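Local structure of L-talarate/galactarate dehydratase (Salmonella typhimurium, 2PP0) at residues Gly25-Trp30 against Arg68-Phe73; Lys32-Phe37 against Gln389-Phe394; Val49-Gln54 against Gly199-Ala204. The protein dehydrates L-talarate and galactarate to 5-keto-4-deoxy-D-glucarate, using one magnesium ion per subunit, and also epimerises L-talarate to galactarate. All blocks are in the same frame, centred on the assembly; numbering follows the deposited sequence.

Interaction 1. Residues Gly25-Trp30 against Arg68-Phe73; sequences GDRIEW and RSRDGF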
# COMPACT_ATOMS: atom_id res chain seq x y z
N GLY B 25 7.70 -12.43 -17.31
CA GLY B 25 7.22 -11.07 -17.17
C GLY B 25 7.44 -10.14 -18.35
O GLY B 25 8.37 -10.32 -19.14
N ASP B 26 6.59 -9.12 -18.46
CA ASP B 26 6.67 -8.13 -19.52
C ASP B 26 7.98 -7.35 -19.36
O ASP B 26 8.65 -7.46 -18.33
CB ASP B 26 5.47 -7.18 -19.43
CG ASP B 26 5.20 -6.46 -20.74
OD1 ASP B 26 6.03 -6.58 -21.66
OD2 ASP B 26 4.15 -5.77 -20.85
N ARG B 27 8.32 -6.56 -20.37
CA ARG B 27 9.55 -5.78 -20.35
C ARG B 27 9.37 -4.42 -21.01
O ARG B 27 8.70 -4.30 -22.03
CB ARG B 27 10.66 -6.54 -21.07
CG ARG B 27 11.12 -7.80 -20.37
CD ARG B 27 11.92 -7.47 -19.12
NE ARG B 27 12.54 -8.66 -18.54
CZ ARG B 27 11.90 -9.57 -17.81
NH1 ARG B 27 10.60 -9.44 -17.57
NH2 ARG B 27 12.56 -10.61 -17.32
N ILE B 28 9.97 -3.38 -20.43
CA ILE B 28 9.88 -2.05 -21.01
C ILE B 28 10.83 -2.03 -22.22
O ILE B 28 11.95 -2.51 -22.13
CB ILE B 28 10.30 -0.95 -19.99
CG1 ILE B 28 9.29 -0.90 -18.84
CG2 ILE B 28 10.38 0.41 -20.69
CD1 ILE B 28 9.68 0.02 -17.68
N GLU B 29 10.38 -1.47 -23.34
CA GLU B 29 11.23 -1.42 -24.52
C GLU B 29 11.35 -0.04 -25.14
O GLU B 29 12.18 0.18 -26.01
CB GLU B 29 10.73 -2.40 -25.60
CG GLU B 29 10.62 -3.84 -25.13
CD GLU B 29 10.43 -4.81 -26.28
OE1 GLU B 29 9.70 -4.46 -27.23
OE2 GLU B 29 10.99 -5.93 -26.23
N TRP B 30 10.53 0.90 -24.68
CA TRP B 30 10.54 2.25 -25.23
C TRP B 30 10.01 3.28 -24.23
O TRP B 30 9.04 3.02 -23.52
CB TRP B 30 9.67 2.29 -26.48
CG TRP B 30 9.64 3.60 -27.19
CD1 TRP B 30 10.57 4.09 -28.07
CD2 TRP B 30 8.60 4.59 -27.13
NE1 TRP B 30 10.17 5.30 -28.56
CE2 TRP B 30 8.96 5.64 -28.00
CE3 TRP B 30 7.39 4.69 -26.43
CZ2 TRP B 30 8.16 6.77 -28.19
CZ3 TRP B 30 6.60 5.81 -26.62
CH2 TRP B 30 6.99 6.84 -27.49
N ARG B 68 6.21 2.17 -23.19
CA ARG B 68 5.58 1.08 -23.93
C ARG B 68 6.32 -0.21 -23.64
O ARG B 68 7.55 -0.24 -23.62
CB ARG B 68 5.57 1.39 -25.44
CG ARG B 68 4.46 2.36 -25.81
CD ARG B 68 4.53 2.85 -27.24
NE ARG B 68 3.46 3.82 -27.49
CZ ARG B 68 2.17 3.51 -27.58
NH1 ARG B 68 1.77 2.25 -27.47
NH2 ARG B 68 1.27 4.47 -27.76
N SER B 69 5.57 -1.28 -23.40
CA SER B 69 6.16 -2.57 -23.09
C SER B 69 6.19 -3.54 -24.27
O SER B 69 5.47 -3.36 -25.26
CB SER B 69 5.40 -3.23 -21.94
OG SER B 69 4.10 -3.60 -22.36
N ARG B 70 7.02 -4.56 -24.15
CA ARG B 70 7.16 -5.58 -25.17
C ARG B 70 5.81 -6.21 -25.50
O ARG B 70 5.47 -6.40 -26.67
CB ARG B 70 8.12 -6.66 -24.68
CG ARG B 70 8.28 -7.85 -25.62
CD ARG B 70 8.88 -9.01 -24.86
NE ARG B 70 7.96 -9.48 -23.83
CZ ARG B 70 8.30 -10.32 -22.86
NH1 ARG B 70 9.53 -10.80 -22.79
NH2 ARG B 70 7.40 -10.70 -21.96
N ASP B 71 5.02 -6.51 -24.47
CA ASP B 71 3.73 -7.15 -24.68
C ASP B 71 2.58 -6.24 -25.09
O ASP B 71 1.41 -6.61 -24.95
CB ASP B 71 3.35 -7.98 -23.45
CG ASP B 71 4.36 -9.07 -23.16
OD1 ASP B 71 5.06 -9.50 -24.11
OD2 ASP B 71 4.47 -9.51 -21.99
N GLY B 72 2.91 -5.05 -25.58
CA GLY B 72 1.89 -4.14 -26.06
C GLY B 72 1.18 -3.19 -25.13
O GLY B 72 0.19 -2.55 -25.52
N PHE B 73 1.65 -3.07 -23.89
CA PHE B 73 1.01 -2.17 -22.95
C PHE B 73 1.60 -0.77 -23.07
O PHE B 73 2.72 -0.58 -23.52
CB PHE B 73 1.15 -2.71 -21.53
CG PHE B 73 0.34 -3.97 -21.29
CD1 PHE B 73 -1.03 -3.90 -21.11
CD2 PHE B 73 0.95 -5.22 -21.30
CE1 PHE B 73 -1.79 -5.05 -20.94
CE2 PHE B 73 0.20 -6.38 -21.14
CZ PHE B 73 -1.18 -6.29 -20.96

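Interaction 2. Residues Lys32-Phe37 against Gln389-Phe394; sequences KLSLAF and QLTCEF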
# COMPACT_ATOMS: atom_id res chain seq x y z
N LYS B 32 9.44 7.75 -23.88
CA LYS B 32 9.50 9.08 -24.49
C LYS B 32 9.20 10.14 -23.44
O LYS B 32 8.16 10.11 -22.79
CB LYS B 32 8.49 9.23 -25.62
CG LYS B 32 8.54 10.61 -26.27
CD LYS B 32 7.50 10.77 -27.35
CE LYS B 32 7.57 12.15 -27.96
NZ LYS B 32 6.47 12.38 -28.92
N LEU B 33 10.12 11.09 -23.29
CA LEU B 33 9.95 12.17 -22.33
C LEU B 33 9.71 13.46 -23.08
O LEU B 33 10.29 13.68 -24.15
CB LEU B 33 11.20 12.31 -21.45
CG LEU B 33 11.67 11.05 -20.71
CD1 LEU B 33 12.94 11.37 -19.94
CD2 LEU B 33 10.58 10.56 -19.76
N SER B 34 8.84 14.31 -22.54
CA SER B 34 8.54 15.58 -23.17
C SER B 34 8.50 16.71 -22.16
O SER B 34 8.09 16.53 -21.01
CB SER B 34 7.18 15.51 -23.88
OG SER B 34 7.18 14.56 -24.93
N LEU B 35 8.96 17.89 -22.59
CA LEU B 35 8.92 19.08 -21.76
C LEU B 35 8.04 20.05 -22.52
O LEU B 35 8.41 20.50 -23.61
CB LEU B 35 10.31 19.69 -21.57
CG LEU B 35 10.28 21.05 -20.85
CD1 LEU B 35 9.59 20.89 -19.50
CD2 LEU B 35 11.70 21.61 -20.68
N ALA B 36 6.88 20.35 -21.96
CA ALA B 36 5.96 21.27 -22.61
C ALA B 36 5.64 22.43 -21.69
O ALA B 36 5.87 22.35 -20.49
CB ALA B 36 4.67 20.53 -22.99
N PHE B 37 5.13 23.51 -22.27
CA PHE B 37 4.76 24.66 -21.48
C PHE B 37 3.33 25.08 -21.75
O PHE B 37 2.94 25.37 -22.88
CB PHE B 37 5.73 25.82 -21.75
CG PHE B 37 7.06 25.65 -21.07
CD1 PHE B 37 7.22 26.01 -19.74
CD2 PHE B 37 8.13 25.07 -21.75
CE1 PHE B 37 8.43 25.81 -19.09
CE2 PHE B 37 9.35 24.86 -21.10
CZ PHE B 37 9.50 25.23 -19.77
N GLN B 389 8.25 21.61 -26.13
CA GLN B 389 9.43 22.35 -26.58
C GLN B 389 10.64 21.44 -26.71
O GLN B 389 11.48 21.65 -27.58
CB GLN B 389 9.74 23.50 -25.63
CG GLN B 389 8.86 24.73 -25.86
CD GLN B 389 9.11 25.83 -24.84
OE1 GLN B 389 10.14 25.85 -24.16
NE2 GLN B 389 8.17 26.77 -24.75
N LEU B 390 10.72 20.43 -25.86
CA LEU B 390 11.83 19.48 -25.89
C LEU B 390 11.28 18.06 -25.76
O LEU B 390 10.25 17.85 -25.13
CB LEU B 390 12.80 19.75 -24.74
CG LEU B 390 13.59 21.07 -24.73
CD1 LEU B 390 14.33 21.22 -23.41
CD2 LEU B 390 14.58 21.08 -25.89
N THR B 391 11.97 17.10 -26.35
CA THR B 391 11.55 15.70 -26.25
C THR B 391 12.74 14.80 -26.55
O THR B 391 13.71 15.23 -27.17
CB THR B 391 10.40 15.38 -27.23
OG1 THR B 391 9.93 14.05 -27.00
CG2 THR B 391 10.87 15.50 -28.68
N CYS B 392 12.68 13.56 -26.07
CA CYS B 392 13.74 12.59 -26.30
C CYS B 392 13.15 11.19 -26.17
O CYS B 392 12.14 10.99 -25.51
CB CYS B 392 14.89 12.77 -25.31
SG CYS B 392 14.46 12.63 -23.56
N GLU B 393 13.78 10.21 -26.82
CA GLU B 393 13.29 8.84 -26.77
C GLU B 393 14.40 7.84 -26.51
O GLU B 393 15.57 8.08 -26.81
CB GLU B 393 12.58 8.51 -28.08
CG GLU B 393 11.30 9.30 -28.27
CD GLU B 393 10.64 9.04 -29.61
OE1 GLU B 393 10.76 7.90 -30.12
OE2 GLU B 393 9.98 9.95 -30.14
N PHE B 394 14.01 6.70 -25.94
CA PHE B 394 14.94 5.64 -25.60
C PHE B 394 14.33 4.31 -26.04
O PHE B 394 13.11 4.13 -25.97
CB PHE B 394 15.17 5.61 -24.08
CG PHE B 394 15.59 6.95 -23.52
CD1 PHE B 394 16.93 7.26 -23.36
CD2 PHE B 394 14.63 7.90 -23.18
CE1 PHE B 394 17.32 8.52 -22.88
CE2 PHE B 394 15.01 9.15 -22.71
CZ PHE B 394 16.36 9.46 -22.56

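Interaction 3. Residues Val49-Gln54 against Gly199-Ala204; sequences VLTGRQ and GQPNCA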
# COMPACT_ATOMS: atom_id res chain seq x y z
N VAL B 49 2.85 36.56 -4.42
CA VAL B 49 3.17 37.64 -5.34
C VAL B 49 2.88 38.99 -4.69
O VAL B 49 3.69 39.92 -4.80
CB VAL B 49 2.34 37.53 -6.64
CG1 VAL B 49 2.68 38.70 -7.57
CG2 VAL B 49 2.61 36.20 -7.32
N LEU B 50 1.74 39.11 -4.02
CA LEU B 50 1.36 40.36 -3.36
C LEU B 50 2.26 40.76 -2.20
O LEU B 50 2.24 41.91 -1.78
CB LEU B 50 -0.10 40.30 -2.89
CG LEU B 50 -1.15 40.68 -3.94
CD1 LEU B 50 -1.11 39.68 -5.10
CD2 LEU B 50 -2.53 40.71 -3.30
N THR B 51 3.05 39.82 -1.68
CA THR B 51 3.96 40.12 -0.59
C THR B 51 5.37 40.35 -1.15
O THR B 51 6.30 40.66 -0.41
CB THR B 51 4.04 38.97 0.44
OG1 THR B 51 4.53 37.79 -0.20
CG2 THR B 51 2.67 38.71 1.06
N GLY B 52 5.50 40.18 -2.46
CA GLY B 52 6.78 40.39 -3.13
C GLY B 52 7.74 39.21 -3.21
O GLY B 52 8.86 39.38 -3.68
N ARG B 53 7.31 38.04 -2.76
CA ARG B 53 8.17 36.85 -2.79
C ARG B 53 8.38 36.32 -4.21
O ARG B 53 9.46 35.82 -4.54
CB ARG B 53 7.56 35.72 -1.95
CG ARG B 53 7.54 35.98 -0.45
CD ARG B 53 8.95 35.98 0.14
NE ARG B 53 8.91 35.91 1.60
CZ ARG B 53 9.98 35.81 2.38
NH1 ARG B 53 11.20 35.77 1.84
NH2 ARG B 53 9.84 35.72 3.69
N GLN B 54 7.35 36.43 -5.04
CA GLN B 54 7.42 35.93 -6.41
C GLN B 54 6.74 36.86 -7.41
O GLN B 54 6.06 37.81 -7.03
CB GLN B 54 6.74 34.56 -6.52
CG GLN B 54 7.30 33.45 -5.63
CD GLN B 54 6.51 32.16 -5.78
OE1 GLN B 54 5.28 32.17 -5.79
NE2 GLN B 54 7.22 31.04 -5.90
N GLY B 199 -4.18 36.24 2.60
CA GLY B 199 -2.78 36.39 2.96
C GLY B 199 -2.05 37.60 2.39
O GLY B 199 -0.83 37.70 2.52
N GLN B 200 -2.78 38.52 1.76
CA GLN B 200 -2.15 39.71 1.19
C GLN B 200 -1.77 40.66 2.34
O GLN B 200 -2.29 40.53 3.45
CB GLN B 200 -3.10 40.42 0.23
CG GLN B 200 -4.16 41.29 0.89
CD GLN B 200 -5.12 41.93 -0.11
OE1 GLN B 200 -6.21 41.41 -0.37
NE2 GLN B 200 -4.71 43.04 -0.70
N PRO B 201 -0.87 41.61 2.08
CA PRO B 201 -0.46 42.55 3.12
C PRO B 201 -1.65 43.20 3.82
O PRO B 201 -1.68 43.32 5.05
CB PRO B 201 0.37 43.57 2.34
CG PRO B 201 1.04 42.71 1.30
CD PRO B 201 -0.11 41.83 0.83
N ASN B 202 -2.64 43.59 3.03
CA ASN B 202 -3.84 44.23 3.56
C ASN B 202 -4.80 43.19 4.14
O ASN B 202 -5.62 42.63 3.41
CB ASN B 202 -4.54 45.01 2.44
CG ASN B 202 -5.60 45.96 2.96
OD1 ASN B 202 -6.15 45.77 4.05
ND2 ASN B 202 -5.91 46.98 2.16
N CYS B 203 -4.70 42.93 5.44
CA CYS B 203 -5.57 41.95 6.08
C CYS B 203 -7.03 42.38 6.04
O CYS B 203 -7.94 41.54 6.06
CB CYS B 203 -5.15 41.73 7.54
SG CYS B 203 -3.62 40.80 7.74
N ALA B 204 -7.25 43.69 5.98
CA ALA B 204 -8.60 44.24 5.94
C ALA B 204 -9.31 43.90 4.63
O ALA B 204 -10.51 43.62 4.61
CB ALA B 204 -8.55 45.75 6.13

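Interaction 1. Residues Gly25-Trp30 against Arg68-Phe73
A classic beta bulge joins Ile28-Trp30 to the end of strand 57-69, with Glu29 and Trp30 both facing Arg68. Arg68 O takes a nearly straight bond from Glu29 N (3.1 Å) and a weak one from Trp30 N; Arg68 N returns a bond to Trp30 O. On one face of the sheet the Arg68 chain, extended from CG to NE, runs beside the indole in the same direction, its CD 3.5 Å from Trp30 CE3. Beyond the strands, Asp26 binds the turn that follows. Chi1 of -159° sets its CG anti to the backbone N, and of the carboxylate oxygens OD2 accepts Ser69 OG at 2.6 Å and OD1 accepts Asp71 N at 3.0 Å. Arg27 N reaches that same OD1 from the opposite face of the carboxylate. The Asp71 carboxylate stacks on that of Asp26, planes 15° apart, with Asp71 OD2 3.3 Å from Asp26 OD1. Repulsion there is probably offset by Arg70, which grips Asp71 side-on through NE and NH2, and by Arg146, salt-bridged to Asp26 OD2. Arg70 N also bonds Arg27 O at 2.7 Å, while Arg70 CB lies 3.3 Å from Glu29 OE2. Ser69 OG accepts Phe73 N as well. The turn Ser69-Gly72, with Gly72 at positive phi and Ser69 N bonded to Phe73 O, is a type I turn with a G1 bulge, here in the hairpin linking strands 57-69 and 74-81.

Interaction 2. Residues Lys32-Phe37 against Gln389-Phe394
The ring of Phe37 and the amide of Gln389 meet at one end of this strand pair, their side chains crossing at about a right angle and their planes 34° apart. The amide reaches the CD2-CE2 side of the ring obliquely: Gln389 OE1 is 3.2 Å from Phe37 CD2, and Gln389 NE2 is 3.4 Å from the same carbon. Glu59 and Ala61 of strand 57-69 also touch Phe37. At the far end the Phe394 ring receives Leu33 obliquely, CD1 of the leucine lying 4.1 Å from CE2 of the phenylalanine, and it rests on Ala97 and Asp98 as well. Between the rings, Leu33, Leu35, Leu390 and Cys392 share one face of the sheet. Leu35 and Leu390 lie side by side, CD2 of Leu35 3.8 Å from CD1 of Leu390, and helix 86-96 packs against this face through Ala93, Gln87, Tyr90 and Lys94. The other face carries Lys32, Ser34, Thr391 and Glu393. Thr391 OG1, anti to its backbone N (chi1 -174°), donates to Leu33 O at 2.9 Å, so that carbonyl is gripped twice, by the hydroxyl and by Cys392 N. The fully extended Lys32 chain passes Thr391 obliquely, with Lys32 CE 3.2 Å from Thr391 OG1. Its NZ stays 4.4 Å from Glu393 OE2, beyond a salt bridge, while Glu393 OE1 is held by Trp30 and Arg397. Gln389 and Leu390 both face Leu35, a classic beta bulge in which Leu35 O accepts from the N of each. The strands run antiparallel at 175°, and the chain's last strand joins the N-terminal capping domain's sheet as an edge strand, an arrangement seen in the enolase superfamily, where the C-terminal segment returns to that domain.

Interaction 3. Residues Val49-Gln54 against Gly199-Ala204
Leu50 and Pro201 touch where the capping domain meets the C-terminal barrel of this enolase-superfamily fold. Leu50 ends the short helix 47-50; Pro201 lies in the loop between barrel strand 194-197 and helix 203-217. From the helix end the Leu50 side chain starts toward the barrel loop. Its CB lies 4.0 Å from Pro201 CD, so the first carbon already rests against the proline ring. CG then carries CD2 on to Gln200, where it meets the CB of that residue at 3.6 Å; the two side chains cross obliquely, and it is the aliphatic base of the glutamine that takes the methyl. The Leu50 carbonyl adds to the same patch, its O 3.4 Å from Pro201 CG. One residue on, Thr51 uses its methyl rather than its hydroxyl: CG2 is 3.9 Å from Gly199 O, while OG1 turns back to bond Ala47 O. The contact is a small surface one of van der Waals packing, methyl and ring carbons against each other and against the carbonyl oxygens of Leu50 and Gly199; the hydrogen bonds nearby stay within each side. Gly52, at positive phi (89°), closes the short helix in a Schellman motif, and in the barrel loop Asn202 is the N-cap of helix 203-217, its OD1 accepting Glu205 N. Gln200 N bonds Asp206 OD2. Gly199 also has positive phi (96°), suited to glycine. The contact borders the active site: the capping segment just before it holds the substrate-binding Asp46, Ala47 and Lys48, and the barrel strand just before Gly199 holds Lys195, which binds substrate, and the proton acceptor Lys197. The Thr51 methyl also approaches the proline, CG2 lying 4.2 Å from Pro201 CD.

In the fold
From the N terminus, strand 28-40 enters both sheet contacts. Its start is closed by interaction 1 against the end of strand 57-69, and its middle by interaction 2 against strand 388-395, which arrives some 350 residues later on the other edge. The two loops cross along the chain, and the contacts touch where Trp30 NE1 meets Glu393 OE1. Interaction 3 begins in the connection between strands 28-40 and 57-69, so its loop crosses that of interaction 1 but falls entirely within that of interaction 2. Its centre lies about 50 Å from that of interaction 1, across the chain, where it ties the capping domain to the barrel.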